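Local coordinates for uncharacterized lipoprotein GfcB (Escherichia coli K12, PDB 2IN5), which is of unknown function but is a membrane-anchored lipoprotein of the YjbF family, probably linked to group 4 capsule polysaccharide, at residues S4-M8 with V9-R13. Sequence-based numbering, arbitrary orientation.
Sequences SQQSM and VDTFR
The F12 ring turns its edge to M8, with CD2 3.1 Å from M8 O and that oxygen in the ring plane. The same carbonyl accepts F12 N in a helical bond. The amide of Q6 also works in its own plane: NE2 donates to T11 OG1 at 3.0 Å, and the oxygen lies only 3° out of the plane. With CG anti to the backbone N (chi1 -165°), a bend at chi2 brings the Q6 amide to T11 OG1. Replacing Q6 by alanine would remove that N-H and is likely to leave T11 OG1 without this donor, losing a side-chain tie between loop and helix. S7 is the N-cap. Its OG accepts D10 N at 3.2 Å, and S7 O accepts T11 N. A water takes S7 N and donates to Q5 O and D10 OD2, tying the loop to the helix. The other carboxylate oxygen, D10 OD1, forms a salt bridge with R13 NH2 at 2.7 Å, in the guanidinium plane. The second subunit packs here too: T11 OG1 is also hydrogen-bonded to its P33 O, and its F12 ring meets F12 at about 45°. The loop leads into helix 8-18, whose V9 and R13 rest on L62 of strand 58-62.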
loop_
_atom_site.group_PDB
_atom_site.type_symbol
_atom_site.label_atom_id
_atom_site.label_comp_id
_atom_site.label_asym_id
_atom_site.label_seq_id
_atom_site.Cartn_x
_atom_site.Cartn_y
_atom_site.Cartn_z
ATOM N N SER A 4 6.011 9.581 -15.614
ATOM C CA SER A 4 5.444 8.361 -15.054
ATOM C C SER A 4 6.552 7.394 -14.660
ATOM O O SER A 4 7.580 7.307 -15.331
ATOM C CB SER A 4 4.502 7.686 -16.060
ATOM O OG SER A 4 5.191 7.309 -17.242
ATOM N N GLN A 5 6.338 6.680 -13.559
ATOM C CA GLN A 5 7.312 5.721 -13.075
ATOM C C GLN A 5 6.754 4.324 -13.309
ATOM O O GLN A 5 5.567 4.163 -13.591
ATOM C CB GLN A 5 7.565 5.923 -11.580
ATOM C CG GLN A 5 7.546 7.371 -11.094
ATOM C CD GLN A 5 7.708 7.468 -9.571
ATOM O OE1 GLN A 5 8.820 7.552 -9.054
ATOM N NE2 GLN A 5 6.594 7.432 -8.857
ATOM N N GLN A 6 7.604 3.311 -13.190
ATOM C CA GLN A 6 7.159 1.931 -13.387
ATOM C C GLN A 6 7.467 1.148 -12.105
ATOM O O GLN A 6 8.627 0.895 -11.806
ATOM C CB GLN A 6 7.898 1.328 -14.597
ATOM C CG GLN A 6 7.316 0.033 -15.157
ATOM C CD GLN A 6 5.837 0.149 -15.487
ATOM O OE1 GLN A 6 5.349 1.227 -15.841
ATOM N NE2 GLN A 6 5.119 -0.964 -15.388
ATOM N N SER A 7 6.441 0.781 -11.343
ATOM C CA SER A 7 6.662 0.026 -10.105
ATOM C C SER A 7 6.754 -1.461 -10.402
ATOM O O SER A 7 6.287 -1.924 -11.445
ATOM C CB SER A 7 5.526 0.256 -9.097
ATOM O OG SER A 7 4.328 -0.393 -9.496
HETATM N N MSE A 8 7.356 -2.203 -9.475
HETATM C CA MSE A 8 7.497 -3.644 -9.621
HETATM C C MSE A 8 6.147 -4.321 -9.593
HETATM O O MSE A 8 5.920 -5.312 -10.275
HETATM C CB MSE A 8 8.344 -4.235 -8.494
HETATM C CG MSE A 8 9.814 -3.885 -8.516
HETATM SE SE MSE A 8 10.730 -5.179 -7.428
HETATM C CE MSE A 8 12.542 -4.603 -7.645
ATOM N N VAL A 9 5.244 -3.807 -8.779
ATOM C CA VAL A 9 3.940 -4.427 -8.710
ATOM C C VAL A 9 3.236 -4.343 -10.055
ATOM O O VAL A 9 2.708 -5.333 -10.531
ATOM C CB VAL A 9 3.082 -3.790 -7.603
ATOM C CG1 VAL A 9 1.625 -4.218 -7.746
ATOM C CG2 VAL A 9 3.611 -4.238 -6.245
ATOM N N ASP A 10 3.244 -3.173 -10.678
ATOM C CA ASP A 10 2.588 -3.028 -11.969
ATOM C C ASP A 10 3.235 -3.879 -13.043
ATOM O O ASP A 10 2.548 -4.528 -13.818
ATOM C CB ASP A 10 2.590 -1.569 -12.399
ATOM C CG ASP A 10 1.697 -0.724 -11.535
ATOM O OD1 ASP A 10 0.513 -1.101 -11.375
ATOM O OD2 ASP A 10 2.168 0.317 -11.019
ATOM N N THR A 11 4.558 -3.871 -13.081
ATOM C CA THR A 11 5.299 -4.636 -14.066
ATOM C C THR A 11 5.063 -6.148 -13.979
ATOM O O THR A 11 4.752 -6.796 -14.987
ATOM C CB THR A 11 6.791 -4.361 -13.935
ATOM O OG1 THR A 11 7.051 -3.026 -14.369
ATOM C CG2 THR A 11 7.594 -5.334 -14.774
ATOM N N PHE A 12 5.212 -6.710 -12.782
ATOM C CA PHE A 12 5.020 -8.138 -12.588
ATOM C C PHE A 12 3.556 -8.537 -12.597
ATOM O O PHE A 12 3.225 -9.677 -12.903
ATOM C CB PHE A 12 5.716 -8.577 -11.298
ATOM C CG PHE A 12 7.212 -8.631 -11.423
ATOM C CD1 PHE A 12 7.846 -9.810 -11.803
ATOM C CD2 PHE A 12 7.979 -7.488 -11.242
ATOM C CE1 PHE A 12 9.225 -9.851 -12.009
ATOM C CE2 PHE A 12 9.365 -7.512 -11.445
ATOM C CZ PHE A 12 9.988 -8.699 -11.832
ATOM N N ARG A 13 2.678 -7.591 -12.287
ATOM C CA ARG A 13 1.251 -7.864 -12.299
ATOM C C ARG A 13 0.801 -7.960 -13.757
ATOM O O ARG A 13 0.027 -8.842 -14.117
ATOM C CB ARG A 13 0.489 -6.745 -11.584
ATOM C CG ARG A 13 -1.028 -6.908 -11.538
ATOM C CD ARG A 13 -1.641 -5.885 -10.584
ATOM N NE ARG A 13 -1.305 -4.522 -10.990
ATOM C CZ ARG A 13 -2.048 -3.781 -11.802
ATOM N NH1 ARG A 13 -3.183 -4.263 -12.290
ATOM N NH2 ARG A 13 -1.644 -2.566 -12.146
HETATM O O HOH W 1 4.083 1.657 -12.273
#